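Local atomic coordinates of type-2 restriction enzyme NlaIV (Neisseria lactamica, PDB entry 6QM2), a protein that recognises the double-stranded DNA sequence 5'-GGNNCC-3' and cuts it in the middle, leaving blunt ends with 5'-phosphates. Residues A105-K108 against M109-E113; G55-L58 against R59-I63. One frame throughout, in Å; residues are numbered along the deposited sequence.

Contact 1: residues A105-K108 against M109-E113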
ATOM      1  N   ALA A 105     -17.616  10.077  -2.576  1.00 95.97           N
ATOM      2  CA  ALA A 105     -18.376   9.018  -1.899  1.00 94.44           C
ATOM      3  C   ALA A 105     -19.086   8.135  -2.919  1.00 92.04           C
ATOM      4  O   ALA A 105     -19.332   8.567  -4.044  1.00 97.00           O
ATOM      5  CB  ALA A 105     -19.400   9.623  -0.949  1.00 96.00           C
ATOM      6  N   ASP A 106     -19.427   6.909  -2.523  1.00 88.66           N
ATOM      7  CA  ASP A 106     -20.300   6.056  -3.332  1.00 87.65           C
ATOM      8  C   ASP A 106     -21.585   6.825  -3.600  1.00 88.21           C
ATOM      9  O   ASP A 106     -22.163   7.380  -2.670  1.00 94.40           O
ATOM     10  CB  ASP A 106     -20.626   4.747  -2.604  1.00 88.95           C
ATOM     11  CG  ASP A 106     -21.620   3.873  -3.373  1.00 94.61           C
ATOM     12  OD1 ASP A 106     -21.443   3.696  -4.596  1.00104.03           O
ATOM     13  OD2 ASP A 106     -22.578   3.357  -2.759  1.00 97.06           O
ATOM     14  N   PHE A 107     -22.016   6.878  -4.859  1.00 87.24           N
ATOM     15  CA  PHE A 107     -23.210   7.645  -5.215  1.00 86.94           C
ATOM     16  C   PHE A 107     -24.488   7.110  -4.559  1.00 86.35           C
ATOM     17  O   PHE A 107     -25.294   7.899  -4.059  1.00 82.03           O
ATOM     18  CB  PHE A 107     -23.408   7.740  -6.734  1.00 84.73           C
ATOM     19  CG  PHE A 107     -24.669   8.456  -7.117  1.00 82.21           C
ATOM     20  CD1 PHE A 107     -24.713   9.847  -7.136  1.00 81.22           C
ATOM     21  CD2 PHE A 107     -25.832   7.743  -7.399  1.00 83.38           C
ATOM     22  CE1 PHE A 107     -25.884  10.514  -7.455  1.00 81.60           C
ATOM     23  CE2 PHE A 107     -27.008   8.407  -7.718  1.00 85.37           C
ATOM     24  CZ  PHE A 107     -27.033   9.794  -7.745  1.00 82.47           C
ATOM     25  N   LYS A 108     -24.686   5.792  -4.565  1.00 89.22           N
ATOM     26  CA  LYS A 108     -25.908   5.225  -3.985  1.00 94.65           C
ATOM     27  C   LYS A 108     -26.020   5.598  -2.513  1.00 95.73           C
ATOM     28  O   LYS A 108     -27.080   6.025  -2.067  1.00 94.81           O
ATOM     29  CB  LYS A 108     -25.994   3.703  -4.162  1.00 96.39           C
ATOM     30  CG  LYS A 108     -27.173   3.067  -3.418  1.00102.59           C
ATOM     31  CD  LYS A 108     -27.815   1.902  -4.162  1.00113.22           C
ATOM     32  CE  LYS A 108     -26.828   0.786  -4.482  1.00120.91           C
ATOM     33  NZ  LYS A 108     -27.515  -0.439  -4.982  1.00124.96           N
ATOM     34  N   MET A 109     -24.924   5.445  -1.775  1.00 98.42           N
ATOM     35  CA  MET A 109     -24.899   5.794  -0.355  1.00100.54           C
ATOM     36  C   MET A 109     -25.139   7.283  -0.120  1.00 94.91           C
ATOM     37  O   MET A 109     -25.882   7.652   0.790  1.00 97.64           O
ATOM     38  CB  MET A 109     -23.571   5.383   0.286  1.00107.68           C
ATOM     39  CG  MET A 109     -23.427   3.889   0.523  1.00112.91           C
ATOM     40  SD  MET A 109     -21.814   3.501   1.229  1.00125.72           S
ATOM     41  CE  MET A 109     -22.049   3.986   2.942  1.00127.20           C
ATOM     42  N   TYR A 110     -24.517   8.120  -0.948  1.00 90.04           N
ATOM     43  CA  TYR A 110     -24.559   9.581  -0.790  1.00 87.61           C
ATOM     44  C   TYR A 110     -25.902  10.188  -1.155  1.00 86.09           C
ATOM     45  O   TYR A 110     -26.339  11.120  -0.494  1.00 84.49           O
ATOM     46  CB  TYR A 110     -23.435  10.229  -1.604  1.00 87.24           C
ATOM     47  CG  TYR A 110     -23.157  11.683  -1.293  1.00 84.37           C
ATOM     48  CD1 TYR A 110     -22.253  12.040  -0.297  1.00 84.67           C
ATOM     49  CD2 TYR A 110     -23.767  12.703  -2.021  1.00 84.44           C
ATOM     50  CE1 TYR A 110     -21.979  13.372  -0.017  1.00 85.11           C
ATOM     51  CE2 TYR A 110     -23.497  14.038  -1.754  1.00 84.80           C
ATOM     52  CZ  TYR A 110     -22.602  14.367  -0.750  1.00 84.11           C
ATOM     53  OH  TYR A 110     -22.334  15.685  -0.479  1.00 84.14           O
ATOM     54  N   SER A 111     -26.551   9.664  -2.194  1.00 88.42           N
ATOM     55  CA  SER A 111     -27.899  10.108  -2.552  1.00 94.22           C
ATOM     56  C   SER A 111     -28.916   9.826  -1.431  1.00 97.55           C
ATOM     57  O   SER A 111     -29.809  10.643  -1.200  1.00100.25           O
ATOM     58  CB  SER A 111     -28.356   9.498  -3.888  1.00 93.51           C
ATOM     59  OG  SER A 111     -28.224   8.090  -3.902  1.00 93.90           O
ATOM     60  N   ASP A 112     -28.771   8.690  -0.742  1.00100.72           N
ATOM     61  CA  ASP A 112     -29.615   8.355   0.419  1.00106.71           C
ATOM     62  C   ASP A 112     -29.240   9.169   1.649  1.00103.80           C
ATOM     63  O   ASP A 112     -30.115   9.631   2.376  1.00104.94           O
ATOM     64  CB  ASP A 112     -29.527   6.862   0.773  1.00112.33           C
ATOM     65  CG  ASP A 112     -30.174   5.962  -0.272  1.00123.57           C
ATOM     66  OD1 ASP A 112     -30.935   6.459  -1.134  1.00133.11           O
ATOM     67  OD2 ASP A 112     -29.923   4.739  -0.228  1.00132.57           O
ATOM     68  N   GLU A 113     -27.938   9.316   1.878  1.00103.63           N
ATOM     69  CA  GLU A 113     -27.405  10.034   3.039  1.00104.00           C
ATOM     70  C   GLU A 113     -27.920  11.469   3.118  1.00101.96           C
ATOM     71  O   GLU A 113     -28.352  11.900   4.182  1.00106.54           O
ATOM     72  CB  GLU A 113     -25.868  10.028   2.994  1.00110.39           C
ATOM     73  CG  GLU A 113     -25.138  10.777   4.115  1.00114.32           C
ATOM     74  CD  GLU A 113     -24.905   9.946   5.362  1.00116.57           C
ATOM     75  OE1 GLU A 113     -25.690   9.005   5.626  1.00113.39           O
ATOM     76  OE2 GLU A 113     -23.926  10.250   6.080  1.00117.66           O
TER
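The N-terminal cap of helix 107-116 is formed by D106, whose carboxylate accepts from the backbone of M109, one turn into the helix. D106 OD2 lies 3.3 Å from M109 N with an N-H...O angle of 154°; the donor stands well above the carboxylate plane. Chi1 of 176° sets CG of D106 on the far side from its N and beside its carbonyl carbon, which lets OD2 reach M109 N and also touch M109 CG, the two side chains crossing at about a right angle. A negative group here faces the amino end of the helix dipole, which would be expected to favour its ionised form. The helical i to i+4 bonds start at the same residue, Y110 N donating to D106 O at 3.0 Å, and continue with S111 N bonded to F107 O. The hydroxyl of S111 turns back on the helix: OG lies 2.9 Å from F107 O and 3.0 Å from K108 O, and its single proton cannot be assigned to either. The same residue brings CB to 4.1 Å from F107 CZ, above one face of the phenyl ring and offset toward its rim. A105 CB rests against Y110 CD1 at 3.8 Å, in an oblique approach that joins the strand end to the first turn. Farther out, F107 packs on helix 191-204 and strand 168-172, while Y110 reaches M73, a residue of the sodium site. An aspartate N-cap bonded to the amide of the third helical residue is typical of a helix start; here it lies where strand 105-106 passes into helix 107-116.

Contact 2: residues G55-L58 against R59-I63; sequences GGWL and RKREI
Over G55-L58 and R59-I63 the last turn of helix 44-60 keeps its i to i+4 bonds from R59 N to G55 O (3.0 Å) and K60 N to G56 O, before the chain reverses through E62, which has a positive phi of 65°. L58 O then accepts from I63 N at 3.0 Å, a bond five residues apart, while R61 N still donates to W57 O. Side chains fasten the same reversal: I63 CG2 meets L58 CD2 at 4.0 Å, and I63 CD1 reaches W57 CZ3 at 3.9 Å, obliquely to the indole. R61 climbs back along the helix. With CG opposite its own carbonyl carbon (chi1 -59°), it lays CG 4.3 Å above the indole plane of W57, over the ring centre; the bend at the next bond then leads the guanidinium past the pyrrole side. NH1 ends 3.2 Å from W57 NE1, but both are donors and the two planes stand 62° apart, so the proximity is no hydrogen bond and no flat stack. Their polar needs are met outside: R61 NH2 forms a salt bridge with D35 of the second subunit and another with E20 of its own chain, which also takes a weak bond from W57 NE1. R59 folds back too, setting one face of its guanidinium over G55 O, 3.4 Å from the plane. The bond spanning five residues, the left-handed E62 and the apolar contact of L58 with I63 are the marks of a Schellman-type C-terminus, here beside the subunit interface.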
ATOM      1  N   GLY A  55      -4.888  14.846  12.403  1.00108.93           N
ATOM      2  CA  GLY A  55      -5.290  14.280  13.692  1.00112.72           C
ATOM      3  C   GLY A  55      -4.293  14.575  14.800  1.00116.11           C
ATOM      4  O   GLY A  55      -4.667  15.075  15.857  1.00120.00           O
ATOM      5  N   GLY A  56      -3.020  14.283  14.543  1.00117.58           N
ATOM      6  CA  GLY A  56      -1.941  14.587  15.484  1.00114.58           C
ATOM      7  C   GLY A  56      -1.726  16.073  15.726  1.00113.02           C
ATOM      8  O   GLY A  56      -1.416  16.476  16.843  1.00117.40           O
ATOM      9  N   TRP A  57      -1.882  16.879  14.677  1.00111.22           N
ATOM     10  CA  TRP A  57      -1.747  18.343  14.764  1.00114.18           C
ATOM     11  C   TRP A  57      -2.852  18.981  15.596  1.00118.54           C
ATOM     12  O   TRP A  57      -2.590  19.890  16.380  1.00123.52           O
ATOM     13  CB  TRP A  57      -1.757  18.950  13.361  1.00113.09           C
ATOM     14  CG  TRP A  57      -1.672  20.449  13.294  1.00111.20           C
ATOM     15  CD1 TRP A  57      -0.541  21.194  13.173  1.00112.79           C
ATOM     16  CD2 TRP A  57      -2.767  21.375  13.292  1.00114.07           C
ATOM     17  NE1 TRP A  57      -0.855  22.530  13.107  1.00114.98           N
ATOM     18  CE2 TRP A  57      -2.215  22.672  13.180  1.00114.45           C
ATOM     19  CE3 TRP A  57      -4.160  21.237  13.381  1.00116.02           C
ATOM     20  CZ2 TRP A  57      -3.005  23.829  13.153  1.00114.09           C
ATOM     21  CZ3 TRP A  57      -4.951  22.394  13.354  1.00115.99           C
ATOM     22  CH2 TRP A  57      -4.366  23.671  13.242  1.00113.38           C
ATOM     23  N   LEU A  58      -4.086  18.528  15.393  1.00118.65           N
ATOM     24  CA  LEU A  58      -5.208  18.961  16.223  1.00120.85           C
ATOM     25  C   LEU A  58      -4.987  18.555  17.682  1.00125.59           C
ATOM     26  O   LEU A  58      -5.155  19.370  18.590  1.00131.26           O
ATOM     27  CB  LEU A  58      -6.526  18.356  15.723  1.00117.91           C
ATOM     28  CG  LEU A  58      -7.067  18.773  14.354  1.00115.44           C
ATOM     29  CD1 LEU A  58      -8.168  17.814  13.926  1.00113.63           C
ATOM     30  CD2 LEU A  58      -7.574  20.206  14.360  1.00115.24           C
ATOM     31  N   ARG A  59      -4.590  17.300  17.889  1.00127.80           N
ATOM     32  CA  ARG A  59      -4.434  16.736  19.235  1.00131.13           C
ATOM     33  C   ARG A  59      -3.281  17.398  20.009  1.00134.81           C
ATOM     34  O   ARG A  59      -3.362  17.542  21.231  1.00135.01           O
ATOM     35  CB  ARG A  59      -4.257  15.209  19.153  1.00131.77           C
ATOM     36  CG  ARG A  59      -4.756  14.423  20.362  1.00138.46           C
ATOM     37  CD  ARG A  59      -5.149  12.989  20.000  1.00140.51           C
ATOM     38  NE  ARG A  59      -4.195  12.378  19.063  1.00146.76           N
ATOM     39  CZ  ARG A  59      -4.443  11.989  17.806  1.00149.14           C
ATOM     40  NH1 ARG A  59      -5.653  12.091  17.250  1.00150.44           N
ATOM     41  NH2 ARG A  59      -3.453  11.464  17.086  1.00150.50           N
ATOM     42  N   LYS A  60      -2.234  17.816  19.292  1.00138.52           N
ATOM     43  CA  LYS A  60      -1.100  18.535  19.892  1.00140.69           C
ATOM     44  C   LYS A  60      -1.398  20.010  20.175  1.00136.34           C
ATOM     45  O   LYS A  60      -0.776  20.596  21.059  1.00144.92           O
ATOM     46  CB  LYS A  60       0.152  18.422  19.013  1.00146.82           C
ATOM     47  CG  LYS A  60       1.442  18.802  19.732  1.00151.47           C
ATOM     48  CD  LYS A  60       2.678  18.442  18.924  1.00156.76           C
ATOM     49  CE  LYS A  60       3.937  18.477  19.778  1.00157.34           C
ATOM     50  NZ  LYS A  60       5.082  17.828  19.084  1.00159.52           N
ATOM     51  N   ARG A  61      -2.328  20.611  19.434  1.00131.90           N
ATOM     52  CA  ARG A  61      -2.790  21.978  19.729  1.00132.49           C
ATOM     53  C   ARG A  61      -3.986  22.036  20.694  1.00132.67           C
ATOM     54  O   ARG A  61      -4.620  23.088  20.826  1.00127.11           O
ATOM     55  CB  ARG A  61      -3.123  22.721  18.427  1.00131.64           C
ATOM     56  CG  ARG A  61      -1.958  22.844  17.462  1.00132.62           C
ATOM     57  CD  ARG A  61      -0.858  23.747  17.994  1.00137.17           C
ATOM     58  NE  ARG A  61       0.428  23.408  17.389  1.00137.03           N
ATOM     59  CZ  ARG A  61       0.832  23.789  16.176  1.00133.48           C
ATOM     60  NH1 ARG A  61       0.062  24.542  15.386  1.00128.36           N
ATOM     61  NH2 ARG A  61       2.031  23.405  15.745  1.00131.27           N
ATOM     62  N   GLU A  62      -4.292  20.915  21.357  1.00136.20           N
ATOM     63  CA  GLU A  62      -5.378  20.822  22.343  1.00142.00           C
ATOM     64  C   GLU A  62      -6.777  21.044  21.731  1.00143.31           C
ATOM     65  O   GLU A  62      -7.750  21.219  22.472  1.00145.76           O
ATOM     66  CB  GLU A  62      -5.149  21.798  23.520  1.00149.93           C
ATOM     67  CG  GLU A  62      -3.752  21.779  24.154  1.00150.27           C
ATOM     68  CD  GLU A  62      -3.650  20.916  25.407  1.00149.78           C
ATOM     69  OE1 GLU A  62      -4.275  19.831  25.465  1.00145.13           O
ATOM     70  OE2 GLU A  62      -2.926  21.325  26.340  1.00147.88           O
ATOM     71  N   ILE A  63      -6.886  20.998  20.396  1.00137.28           N
ATOM     72  CA  ILE A  63      -8.128  21.353  19.701  1.00127.22           C
ATOM     73  C   ILE A  63      -9.132  20.209  19.836  1.00124.66           C
ATOM     74  O   ILE A  63      -8.788  19.031  19.736  1.00116.82           O
ATOM     75  CB  ILE A  63      -7.899  21.731  18.215  1.00123.72           C
ATOM     76  CG1 ILE A  63      -6.992  22.966  18.131  1.00122.92           C
ATOM     77  CG2 ILE A  63      -9.226  22.011  17.507  1.00122.63           C
ATOM     78  CD1 ILE A  63      -6.545  23.335  16.732  1.00123.49           C
TER

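Contacts 1 and 2 treat opposite helix ends: contact 1 caps the start of helix 107-116, and contact 2 terminates helix 44-60. No element is shared, and their nearest atoms are about 19 Å apart. Both are partly buried, but the centre of contact 1 lies about 13 Å from the chain centre and that of contact 2 about 21 Å. The chemistry follows the polarity of the ends: a side-chain carboxylate accepts from an amide in contact 1, whereas in contact 2 a backbone carbonyl accepts from beyond the helix and cationic side chains fold back. Only contact 2 meets the second subunit; the protein neighbours of contact 1 all belong to its own chain, and its buried residues include F107, Y110 and S111.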